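Local coordinates for aspartate aminotransferase (Thermotoga maritima, PDB 1O4S), which catalyses the reversible transfer of an amino group from L-aspartate to 2-oxoglutarate, giving oxaloacetate and L-glutamate, with pyridoxal 5'-phosphate as cofactor, at residues I238-F244 against V255-S261; N116-A120 against A267-Q272; S100-V105 against S261-A265; G79-L83 against Q284-L288. All blocks are in the same frame, centred on the assembly; numbering follows the deposited sequence.

Interaction 1 (I238-F244 against V255-S261); sequences IVYINGF and VGYLISS
Strands 238-243 and 256-259 run antiparallel, their axes 4.5 Å apart at closest approach and their directions 159° apart, with Y240-I259 and N242-Y257 as hydrogen-bonded pairs and I241-L258 and G243-G256 as non-hydrogen-bonded ones. The pairing sets the single reversed strand, 256-259, into the seven-stranded, otherwise parallel sheet of the large domain, as in other fold-type I pyridoxal-phosphate enzymes. Y240 N donates to I259 O at 2.8 Å, and I259 N returns to Y240 O. At the glycine pair the chains close to 3.6 Å between G243 CA and G256 CA; a CB on G243 would clash with G256 CA and V255 O, which calls for glycine.

Y240, N242, Y257 and I259 share one face. With CG lodged between its backbone N and carbonyl carbon (chi1 56°), Y257 leans over the neighbouring strand, and N242 O sits 3.8 Å above the plane of the Y257 ring, over its centre. The ring edges of the two tyrosines meet at 4.0 Å, Y240 CE2 to Y257 CE1. A serine in place of Y257 would probably leave N242 O uncovered by a ring and open a gap beside Y240. The N242 amide is held by its ND2, which donates in plane to Y240 OH at 2.9 Å, and by OD1, which accepts from G243 N. Helix 81-95 covers this face through I87 and I91. On the other face V239 CG1 presses L258 CD1 at 3.4 Å, a tight contact. S260 OG donates to I238 O at 2.7 Å.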
loop_
_atom_site.group_PDB
_atom_site.type_symbol
_atom_site.label_atom_id
_atom_site.label_comp_id
_atom_site.label_asym_id
_atom_site.label_seq_id
_atom_site.Cartn_x
_atom_site.Cartn_y
_atom_site.Cartn_z
ATOM N N ILE B 238 8.135 21.283 5.518
ATOM C CA ILE B 238 7.964 20.219 6.517
ATOM C C ILE B 238 7.044 19.133 6.014
ATOM O O ILE B 238 5.950 19.425 5.560
ATOM C CB ILE B 238 7.381 20.779 7.823
ATOM C CG1 ILE B 238 8.227 21.946 8.358
ATOM C CG2 ILE B 238 7.228 19.660 8.869
ATOM C CD1 ILE B 238 9.633 21.560 8.797
ATOM N N VAL B 239 7.488 17.884 6.135
ATOM C CA VAL B 239 6.634 16.718 5.929
ATOM C C VAL B 239 6.560 16.009 7.279
ATOM O O VAL B 239 7.556 15.492 7.762
ATOM C CB VAL B 239 7.186 15.753 4.828
ATOM C CG1 VAL B 239 6.313 14.539 4.672
ATOM C CG2 VAL B 239 7.317 16.482 3.484
ATOM N N TYR B 240 5.384 15.995 7.880
ATOM C CA TYR B 240 5.207 15.426 9.187
ATOM C C TYR B 240 4.567 14.048 9.052
ATOM O O TYR B 240 3.567 13.891 8.366
ATOM C CB TYR B 240 4.357 16.375 10.031
ATOM C CG TYR B 240 4.001 15.864 11.397
ATOM C CD1 TYR B 240 4.904 15.973 12.468
ATOM C CD2 TYR B 240 2.735 15.260 11.633
ATOM C CE1 TYR B 240 4.555 15.487 13.757
ATOM C CE2 TYR B 240 2.382 14.791 12.896
ATOM C CZ TYR B 240 3.291 14.895 13.956
ATOM O OH TYR B 240 2.924 14.455 15.200
ATOM N N ILE B 241 5.175 13.055 9.699
ATOM C CA ILE B 241 4.702 11.684 9.645
ATOM C C ILE B 241 4.437 11.111 11.027
ATOM O O ILE B 241 5.294 11.170 11.925
ATOM C CB ILE B 241 5.683 10.804 8.831
ATOM C CG1 ILE B 241 5.647 11.308 7.390
ATOM C CG2 ILE B 241 5.317 9.324 8.950
ATOM C CD1 ILE B 241 6.534 10.675 6.488
ATOM N N ASN B 242 3.238 10.542 11.179
ATOM C CA ASN B 242 2.809 9.889 12.411
ATOM C C ASN B 242 1.751 8.825 12.067
ATOM O O ASN B 242 1.489 8.550 10.896
ATOM C CB ASN B 242 2.330 10.955 13.412
ATOM C CG ASN B 242 2.542 10.563 14.890
ATOM O OD1 ASN B 242 2.546 9.389 15.245
ATOM N ND2 ASN B 242 2.673 11.571 15.754
ATOM N N GLY B 243 1.198 8.174 13.081
ATOM C CA GLY B 243 0.128 7.212 12.901
ATOM C C GLY B 243 -0.230 6.543 14.211
ATOM O O GLY B 243 0.174 7.012 15.278
ATOM N N PHE B 244 -0.959 5.433 14.120
ATOM C CA PHE B 244 -1.601 4.830 15.290
ATOM C C PHE B 244 -0.907 3.589 15.773
ATOM O O PHE B 244 -1.254 3.029 16.823
ATOM C CB PHE B 244 -3.072 4.529 14.956
ATOM C CG PHE B 244 -3.848 5.752 14.690
ATOM C CD1 PHE B 244 -3.799 6.348 13.427
ATOM C CD2 PHE B 244 -4.549 6.385 15.718
ATOM C CE1 PHE B 244 -4.488 7.516 13.167
ATOM C CE2 PHE B 244 -5.239 7.572 15.479
ATOM C CZ PHE B 244 -5.207 8.142 14.205
ATOM N N VAL B 255 -2.622 2.084 9.748
ATOM C CA VAL B 255 -3.138 3.436 9.602
ATOM C C VAL B 255 -2.103 4.431 10.101
ATOM O O VAL B 255 -1.728 4.430 11.275
ATOM C CB VAL B 255 -4.381 3.707 10.440
ATOM C CG1 VAL B 255 -5.006 5.060 10.039
ATOM C CG2 VAL B 255 -5.332 2.595 10.344
ATOM N N GLY B 256 -1.646 5.275 9.189
ATOM C CA GLY B 256 -0.772 6.360 9.519
ATOM C C GLY B 256 -1.192 7.521 8.655
ATOM O O GLY B 256 -2.208 7.441 7.937
ATOM N N TYR B 257 -0.397 8.590 8.702
ATOM C CA TYR B 257 -0.713 9.767 7.946
ATOM C C TYR B 257 0.476 10.673 7.751
ATOM O O TYR B 257 1.502 10.569 8.438
ATOM C CB TYR B 257 -1.860 10.540 8.620
ATOM C CG TYR B 257 -1.582 10.904 10.055
ATOM C CD1 TYR B 257 -0.831 12.038 10.381
ATOM C CD2 TYR B 257 -2.046 10.118 11.075
ATOM C CE1 TYR B 257 -0.561 12.374 11.683
ATOM C CE2 TYR B 257 -1.761 10.429 12.401
ATOM C CZ TYR B 257 -1.032 11.564 12.698
ATOM O OH TYR B 257 -0.793 11.889 14.010
ATOM N N LEU B 258 0.307 11.569 6.777
ATOM C CA LEU B 258 1.273 12.596 6.451
ATOM C C LEU B 258 0.535 13.903 6.508
ATOM O O LEU B 258 -0.613 13.992 6.072
ATOM C CB LEU B 258 1.810 12.334 5.048
ATOM C CG LEU B 258 2.720 13.350 4.367
ATOM C CD1 LEU B 258 3.717 12.649 3.492
ATOM C CD2 LEU B 258 1.903 14.386 3.543
ATOM N N ILE B 259 1.194 14.904 7.080
ATOM C CA ILE B 259 0.757 16.285 7.041
ATOM C C ILE B 259 1.883 17.136 6.437
ATOM O O ILE B 259 3.020 17.065 6.874
ATOM C CB ILE B 259 0.424 16.810 8.470
ATOM C CG1 ILE B 259 -0.426 15.797 9.254
ATOM C CG2 ILE B 259 -0.283 18.186 8.367
ATOM C CD1 ILE B 259 -1.011 16.314 10.615
ATOM N N SER B 260 1.554 17.951 5.451
ATOM C CA SER B 260 2.497 18.900 4.874
ATOM C C SER B 260 1.722 20.101 4.310
ATOM O O SER B 260 0.619 20.347 4.723
ATOM C CB SER B 260 3.353 18.193 3.785
ATOM O OG SER B 260 4.481 18.967 3.391
ATOM N N SER B 261 2.320 20.867 3.410
ATOM C CA SER B 261 1.604 21.877 2.637
ATOM C C SER B 261 0.530 21.218 1.796
ATOM O O SER B 261 0.589 20.008 1.557
ATOM C CB SER B 261 2.570 22.651 1.721
ATOM O OG SER B 261 3.265 21.792 0.829
#

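Interaction 2 (N116-A120 against A267-Q272); sequences NAFMA and AVSKIQ
N116 and Q272 join two helices through one side-chain hydrogen bond: N116 ND2 donates to Q272 OE1 at 2.8 Å, lying in the carbonyl plane of the glutamine and using an N-H in its own amide plane. The two amides are turned 72° against each other. This is helix-helix packing within the large domain, between helices 109-121 and 262-275, whose segment axes approach to 8.8 Å and cross steeply at 112°. The rest of the first shell is apolar. N116 CB lies against V268 CG1 at 3.8 Å, while the methyl I271 CG2 slides past the oxygen side of the same amide, 3.3 Å from N116 OD1. A120 CB touches both V268 CG2, at 3.7 Å, and A267 CB, and M119 CB touches I271 CD1 at 4.0 Å. A leucine in place of N116 would probably leave Q272 OE1 without this donor, bringing an apolar branch to a buried amide oxygen.

Farther out, A117 and V268 both rest on L258 of strand 256-259, which sets the pair of helices on the sheet. The second subunit covers another flank: its S15 OG bonds to M119 O, and its I18 packs on I271. Q272 is oriented by a bend at chi2 (70°), which turns its amide toward N116, and its NE2 is held in turn by Q112 OE1 and S277 O.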
loop_
_atom_site.group_PDB
_atom_site.type_symbol
_atom_site.label_atom_id
_atom_site.label_comp_id
_atom_site.label_asym_id
_atom_site.label_seq_id
_atom_site.Cartn_x
_atom_site.Cartn_y
_atom_site.Cartn_z
ATOM N N ASN B 116 5.435 7.406 0.200
ATOM C CA ASN B 116 4.733 8.431 -0.581
ATOM C C ASN B 116 5.463 9.774 -0.602
ATOM O O ASN B 116 5.476 10.429 -1.635
ATOM C CB ASN B 116 3.306 8.678 -0.092
ATOM C CG ASN B 116 2.352 7.520 -0.351
ATOM O OD1 ASN B 116 2.647 6.556 -1.073
ATOM N ND2 ASN B 116 1.172 7.637 0.238
ATOM N N ALA B 117 6.069 10.161 0.525
ATOM C CA ALA B 117 6.885 11.383 0.619
ATOM C C ALA B 117 8.084 11.343 -0.330
ATOM O O ALA B 117 8.351 12.296 -1.089
ATOM C CB ALA B 117 7.359 11.619 2.074
ATOM N N PHE B 118 8.804 10.228 -0.295
ATOM C CA PHE B 118 9.961 10.066 -1.162
ATOM C C PHE B 118 9.538 10.058 -2.628
ATOM O O PHE B 118 10.183 10.673 -3.448
ATOM C CB PHE B 118 10.705 8.798 -0.789
ATOM C CG PHE B 118 11.290 8.836 0.615
ATOM C CD1 PHE B 118 11.977 9.963 1.069
ATOM C CD2 PHE B 118 11.186 7.735 1.460
ATOM C CE1 PHE B 118 12.532 9.985 2.341
ATOM C CE2 PHE B 118 11.753 7.744 2.719
ATOM C CZ PHE B 118 12.408 8.869 3.165
ATOM N N MET B 119 8.453 9.356 -2.953
ATOM C CA MET B 119 7.978 9.288 -4.331
ATOM C C MET B 119 7.479 10.685 -4.806
ATOM O O MET B 119 7.612 11.049 -5.993
ATOM C CB MET B 119 6.825 8.279 -4.444
ATOM C CG MET B 119 7.183 6.841 -4.305
ATOM S SD MET B 119 8.217 6.235 -5.681
ATOM C CE MET B 119 7.049 6.087 -6.956
ATOM N N ALA B 120 6.926 11.460 -3.877
ATOM C CA ALA B 120 6.346 12.744 -4.213
ATOM C C ALA B 120 7.383 13.822 -4.346
ATOM O O ALA B 120 7.200 14.733 -5.125
ATOM C CB ALA B 120 5.311 13.143 -3.211
ATOM N N ALA B 267 0.212 16.073 -4.049
ATOM C CA ALA B 267 1.115 15.161 -4.713
ATOM C C ALA B 267 1.071 13.785 -4.023
ATOM O O ALA B 267 0.936 12.751 -4.678
ATOM C CB ALA B 267 2.544 15.736 -4.711
ATOM N N VAL B 268 1.176 13.786 -2.702
ATOM C CA VAL B 268 1.178 12.550 -1.933
ATOM C C VAL B 268 -0.111 11.780 -2.130
ATOM O O VAL B 268 -0.086 10.559 -2.259
ATOM C CB VAL B 268 1.504 12.825 -0.447
ATOM C CG1 VAL B 268 1.086 11.670 0.439
ATOM C CG2 VAL B 268 2.978 13.155 -0.283
ATOM N N SER B 269 -1.217 12.498 -2.271
ATOM C CA SER B 269 -2.536 11.931 -2.466
ATOM C C SER B 269 -2.668 11.231 -3.835
ATOM O O SER B 269 -3.325 10.205 -3.966
ATOM C CB SER B 269 -3.611 13.022 -2.183
ATOM O OG SER B 269 -3.295 13.429 -0.870
ATOM N N LYS B 270 -2.014 11.782 -4.844
ATOM C CA LYS B 270 -1.923 11.154 -6.146
ATOM C C LYS B 270 -1.163 9.838 -6.068
ATOM O O LYS B 270 -1.633 8.877 -6.582
ATOM C CB LYS B 270 -1.258 12.093 -7.157
ATOM C CG LYS B 270 -2.124 13.263 -7.549
ATOM C CD LYS B 270 -1.353 14.210 -8.479
ATOM C CE LYS B 270 -2.134 15.499 -8.737
ATOM N NZ LYS B 270 -1.229 16.664 -9.015
ATOM N N ILE B 271 -0.021 9.801 -5.385
ATOM C CA ILE B 271 0.703 8.555 -5.172
ATOM C C ILE B 271 -0.225 7.509 -4.504
ATOM O O ILE B 271 -0.313 6.374 -4.961
ATOM C CB ILE B 271 1.987 8.728 -4.288
ATOM C CG1 ILE B 271 2.937 9.834 -4.795
ATOM C CG2 ILE B 271 2.772 7.391 -4.231
ATOM C CD1 ILE B 271 3.428 9.605 -6.170
ATOM N N GLN B 272 -0.882 7.915 -3.413
ATOM C CA GLN B 272 -1.724 7.036 -2.600
ATOM C C GLN B 272 -2.797 6.458 -3.471
ATOM O O GLN B 272 -3.047 5.259 -3.471
ATOM C CB GLN B 272 -2.353 7.814 -1.418
ATOM C CG GLN B 272 -3.198 6.964 -0.431
ATOM C CD GLN B 272 -2.383 6.017 0.412
ATOM O OE1 GLN B 272 -1.235 6.281 0.702
ATOM N NE2 GLN B 272 -2.997 4.940 0.848
#

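Interaction 3 (S100-V105 against S261-A265); sequences SPDQVV and SEKVA
S100 opens the contact beside E262, its OG 3.7 Å from E262 OE1, too far for a hydrogen bond. The same OG accepts from D102 N, an ST turn, which starts the 3-10 segment 101-103 leading into strand 104-107. D102 gives the contact its polar link. A water donates to D102 O at 2.6 Å and to E262 O at 2.9 Å, bridging the 3-10 turn and the first turn of helix 262-275, while A265 CB lies 3.5 Å from that same D102 O. The carboxylate of D102 is turned to R78, with which OD2 forms a salt bridge.

Q103 meets E262 with its aliphatic part. The two CG atoms, Q103 CG and E262 CG, are 3.7 Å apart, and the side chains pass obliquely with their amide and carboxylate planes 57° apart. Because the Q103 chain is extended beyond CG, its amide reaches two ways: back to its own segment, OE1 accepting from S100 N at 3.0 Å, and across to the neighbouring backbone, NE2 donating to S260 O. V105, whose backbone pairs with L258, points toward the helix and sets CG2 3.4 Å from A265 O and close to A265 CB.

On the helix side S261 is the N-cap, its OG accepting from V264 N. With no direct hydrogen bond between the segments, the edge of the sheet and the helix start are joined by a water, alanine and valine packing, and the stems of polar side chains. The acidic groups of D102 and E262 would probably disfavour each other mildly, an effect that R78 is likely to offset at D102.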
loop_
_atom_site.group_PDB
_atom_site.type_symbol
_atom_site.label_atom_id
_atom_site.label_comp_id
_atom_site.label_asym_id
_atom_site.label_seq_id
_atom_site.Cartn_x
_atom_site.Cartn_y
_atom_site.Cartn_z
ATOM N N SER B 100 -5.440 22.478 7.952
ATOM C CA SER B 100 -6.580 22.081 7.137
ATOM C C SER B 100 -6.623 20.547 6.906
ATOM O O SER B 100 -5.598 19.908 6.815
ATOM C CB SER B 100 -6.523 22.852 5.821
ATOM O OG SER B 100 -7.412 22.348 4.859
ATOM N N PRO B 101 -7.810 19.949 6.810
ATOM C CA PRO B 101 -7.931 18.515 6.478
ATOM C C PRO B 101 -7.285 18.168 5.118
ATOM O O PRO B 101 -6.819 17.046 4.912
ATOM C CB PRO B 101 -9.446 18.289 6.420
ATOM C CG PRO B 101 -10.057 19.462 7.131
ATOM C CD PRO B 101 -9.129 20.587 6.971
ATOM N N ASP B 102 -7.253 19.149 4.213
ATOM C CA ASP B 102 -6.597 18.996 2.910
ATOM C C ASP B 102 -5.053 18.981 2.980
ATOM O O ASP B 102 -4.399 18.771 1.962
ATOM C CB ASP B 102 -7.107 20.067 1.938
ATOM C CG ASP B 102 -8.584 19.832 1.523
ATOM O OD1 ASP B 102 -9.202 20.812 0.991
ATOM O OD2 ASP B 102 -9.226 18.726 1.731
ATOM N N GLN B 103 -4.479 19.162 4.173
ATOM C CA GLN B 103 -3.037 19.004 4.381
ATOM C C GLN B 103 -2.638 17.593 4.818
ATOM O O GLN B 103 -1.470 17.319 4.975
ATOM C CB GLN B 103 -2.553 19.987 5.447
ATOM C CG GLN B 103 -2.520 21.414 4.984
ATOM C CD GLN B 103 -2.001 22.371 6.046
ATOM O OE1 GLN B 103 -2.789 23.033 6.704
ATOM N NE2 GLN B 103 -0.682 22.429 6.224
ATOM N N VAL B 104 -3.629 16.735 5.050
ATOM C CA VAL B 104 -3.458 15.396 5.629
ATOM C C VAL B 104 -3.747 14.338 4.572
ATOM O O VAL B 104 -4.708 14.435 3.823
ATOM C CB VAL B 104 -4.436 15.157 6.815
ATOM C CG1 VAL B 104 -4.303 13.691 7.408
ATOM C CG2 VAL B 104 -4.261 16.234 7.898
ATOM N N VAL B 105 -2.916 13.304 4.517
ATOM C CA VAL B 105 -3.216 12.131 3.718
ATOM C C VAL B 105 -3.080 10.927 4.638
ATOM O O VAL B 105 -2.084 10.772 5.327
ATOM C CB VAL B 105 -2.244 11.948 2.511
ATOM C CG1 VAL B 105 -2.730 10.871 1.612
ATOM C CG2 VAL B 105 -2.098 13.258 1.731
ATOM N N SER B 261 2.320 20.867 3.410
ATOM C CA SER B 261 1.604 21.877 2.637
ATOM C C SER B 261 0.530 21.218 1.796
ATOM O O SER B 261 0.589 20.008 1.557
ATOM C CB SER B 261 2.570 22.651 1.721
ATOM O OG SER B 261 3.265 21.792 0.829
ATOM N N GLU B 262 -0.466 22.003 1.368
ATOM C CA GLU B 262 -1.533 21.486 0.517
ATOM C C GLU B 262 -0.951 20.998 -0.804
ATOM O O GLU B 262 -1.439 20.013 -1.355
ATOM C CB GLU B 262 -2.669 22.505 0.323
ATOM C CG GLU B 262 -3.502 22.646 1.608
ATOM C CD GLU B 262 -4.596 23.723 1.583
ATOM O OE1 GLU B 262 -5.034 24.147 2.699
ATOM O OE2 GLU B 262 -5.006 24.154 0.457
ATOM N N LYS B 263 0.112 21.653 -1.269
ATOM C CA LYS B 263 0.813 21.257 -2.484
ATOM C C LYS B 263 1.392 19.841 -2.358
ATOM O O LYS B 263 1.134 18.995 -3.211
ATOM C CB LYS B 263 1.920 22.273 -2.805
ATOM C CG LYS B 263 2.800 21.922 -4.006
ATOM C CD LYS B 263 3.705 23.085 -4.451
ATOM C CE LYS B 263 4.826 22.576 -5.391
ATOM N NZ LYS B 263 5.761 23.682 -5.812
ATOM N N VAL B 264 2.142 19.583 -1.286
ATOM C CA VAL B 264 2.761 18.284 -1.076
ATOM C C VAL B 264 1.731 17.190 -0.779
ATOM O O VAL B 264 1.865 16.077 -1.260
ATOM C CB VAL B 264 3.781 18.335 0.033
ATOM C CG1 VAL B 264 4.290 16.949 0.387
ATOM C CG2 VAL B 264 4.926 19.234 -0.385
ATOM N N ALA B 265 0.714 17.531 0.001
ATOM C CA ALA B 265 -0.388 16.642 0.300
ATOM C C ALA B 265 -1.121 16.210 -0.967
ATOM O O ALA B 265 -1.524 15.079 -1.092
ATOM C CB ALA B 265 -1.355 17.292 1.264
HETATM O O HOH W 1 -4.119 19.172 -0.619
#

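Interaction 4 (G79-L83 against Q284-L288); sequences GIYEL and QYAAL
I80 and Q284 make the polar link in a helix-helix packing of the large domain, where the N-terminus of helix 81-95, with I80 at its N-cap position, meets helix 281-290. I80 N donates to Q284 OE1 at 2.8 Å, almost straight (168° at the hydrogen) and in the carbonyl plane of the amide. The other end of that amide is fixed as well, NE2 donating to T75 OG1 and I279 O. OE1 also lies 3.4 Å from G79 CA; the backbone angles of G79 by themselves call for glycine.

A CH-pi contact comes next. I80 CD1 stands over one face of the Y285 ring, 4.0 Å from its centroid and 21° off the normal. I80 places CG1 between its backbone N and carbonyl carbon (chi1 60°), which carries the ethyl branch past Q284 OE1 to the ring. Y285 also stacks on F66.

Van der Waals packing forms the third group. Both methyls of L83 touch A287 CB, CD1 at 4.0 Å; CD1 also reaches the backbone of L288. Two further methyls meet backbone oxygens: L83 CD2 lies 3.7 Å from Q284 O, and from helix 281-290 L288 CD1 comes to 3.5 Å from E82 O.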
loop_
_atom_site.group_PDB
_atom_site.type_symbol
_atom_site.label_atom_id
_atom_site.label_comp_id
_atom_site.label_asym_id
_atom_site.label_seq_id
_atom_site.Cartn_x
_atom_site.Cartn_y
_atom_site.Cartn_z
ATOM N N GLY B 79 -8.203 9.479 2.338
ATOM C CA GLY B 79 -8.810 9.170 3.612
ATOM C C GLY B 79 -10.129 9.904 3.771
ATOM O O GLY B 79 -10.302 11.006 3.197
ATOM N N ILE B 80 -11.058 9.314 4.518
ATOM C CA ILE B 80 -12.361 9.950 4.735
ATOM C C ILE B 80 -12.156 11.300 5.402
ATOM O O ILE B 80 -11.296 11.427 6.273
ATOM C CB ILE B 80 -13.328 9.074 5.604
ATOM C CG1 ILE B 80 -12.744 8.785 6.982
ATOM C CG2 ILE B 80 -13.711 7.749 4.872
ATOM C CD1 ILE B 80 -13.681 8.031 7.896
ATOM N N TYR B 81 -12.954 12.287 5.012
ATOM C CA TYR B 81 -12.826 13.661 5.481
ATOM C C TYR B 81 -12.762 13.756 6.984
ATOM O O TYR B 81 -11.961 14.498 7.533
ATOM C CB TYR B 81 -14.037 14.508 5.033
ATOM C CG TYR B 81 -13.911 15.938 5.451
ATOM C CD1 TYR B 81 -13.054 16.788 4.779
ATOM C CD2 TYR B 81 -14.634 16.440 6.537
ATOM C CE1 TYR B 81 -12.904 18.112 5.165
ATOM C CE2 TYR B 81 -14.495 17.753 6.936
ATOM C CZ TYR B 81 -13.629 18.597 6.231
ATOM O OH TYR B 81 -13.484 19.926 6.600
ATOM N N GLU B 82 -13.623 12.996 7.641
ATOM C CA GLU B 82 -13.757 13.036 9.098
ATOM C C GLU B 82 -12.467 12.608 9.827
ATOM O O GLU B 82 -12.083 13.208 10.856
ATOM C CB GLU B 82 -14.959 12.177 9.510
ATOM C CG GLU B 82 -16.326 12.809 9.126
ATOM C CD GLU B 82 -16.819 12.618 7.649
ATOM O OE1 GLU B 82 -16.236 11.826 6.821
ATOM O OE2 GLU B 82 -17.851 13.303 7.305
ATOM N N LEU B 83 -11.765 11.627 9.255
ATOM C CA LEU B 83 -10.497 11.174 9.817
ATOM C C LEU B 83 -9.417 12.246 9.570
ATOM O O LEU B 83 -8.680 12.613 10.465
ATOM C CB LEU B 83 -10.087 9.803 9.264
ATOM C CG LEU B 83 -8.765 9.197 9.713
ATOM C CD1 LEU B 83 -8.633 9.220 11.262
ATOM C CD2 LEU B 83 -8.529 7.796 9.164
ATOM N N GLN B 284 -10.061 2.923 8.929
ATOM C CA GLN B 284 -10.312 4.350 8.999
ATOM C C GLN B 284 -11.237 4.656 10.135
ATOM O O GLN B 284 -10.947 5.570 10.904
ATOM C CB GLN B 284 -10.827 4.896 7.698
ATOM C CG GLN B 284 -9.838 4.749 6.586
ATOM C CD GLN B 284 -10.198 5.533 5.343
ATOM O OE1 GLN B 284 -10.319 6.736 5.398
ATOM N NE2 GLN B 284 -10.310 4.857 4.226
ATOM N N TYR B 285 -12.318 3.905 10.275
ATOM C CA TYR B 285 -13.215 4.128 11.398
ATOM C C TYR B 285 -12.606 3.779 12.735
ATOM O O TYR B 285 -12.847 4.482 13.735
ATOM C CB TYR B 285 -14.584 3.473 11.179
ATOM C CG TYR B 285 -15.360 4.291 10.154
ATOM C CD1 TYR B 285 -15.420 3.910 8.826
ATOM C CD2 TYR B 285 -15.972 5.488 10.517
ATOM C CE1 TYR B 285 -16.089 4.659 7.889
ATOM C CE2 TYR B 285 -16.649 6.246 9.580
ATOM C CZ TYR B 285 -16.700 5.807 8.266
ATOM O OH TYR B 285 -17.354 6.526 7.332
ATOM N N ALA B 286 -11.773 2.747 12.755
ATOM C CA ALA B 286 -11.051 2.396 13.972
ATOM C C ALA B 286 -10.132 3.582 14.416
ATOM O O ALA B 286 -10.117 3.959 15.571
ATOM C CB ALA B 286 -10.252 1.135 13.753
ATOM N N ALA B 287 -9.396 4.158 13.473
ATOM C CA ALA B 287 -8.496 5.269 13.741
ATOM C C ALA B 287 -9.224 6.540 14.194
ATOM O O ALA B 287 -8.783 7.251 15.078
ATOM C CB ALA B 287 -7.607 5.535 12.499
ATOM N N LEU B 288 -10.382 6.790 13.623
ATOM C CA LEU B 288 -11.165 7.950 13.991
ATOM C C LEU B 288 -11.535 7.843 15.486
ATOM O O LEU B 288 -11.391 8.806 16.230
ATOM C CB LEU B 288 -12.374 8.071 13.051
ATOM C CG LEU B 288 -13.391 9.181 13.263
ATOM C CD1 LEU B 288 -12.743 10.562 13.119
ATOM C CD2 LEU B 288 -14.506 9.004 12.250
#

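How the interactions relate
All four contacts lie in the large domain; interactions 1, 2 and 3 gather at strand 256-259, and interaction 4 meets interaction 1 where A287 touches F244 and V255. Interaction 1 is nested along the chain inside the loops closed by the other three, and interactions 2 and 3 interleave. Interaction 3 is centred about 10 Å from interaction 1 and shares S261 with it; strand 104-107 borders strand 256-259. Interaction 2, about 12 Å from interaction 1, uses the same helix 262-275 as interaction 3 and meets interaction 1 at L258 and V239. Interaction 4 stays about 6 Å from interaction 2 at the nearest atoms. Helices from distant parts of the sequence thus pack against the sheet near the cofactor pocket.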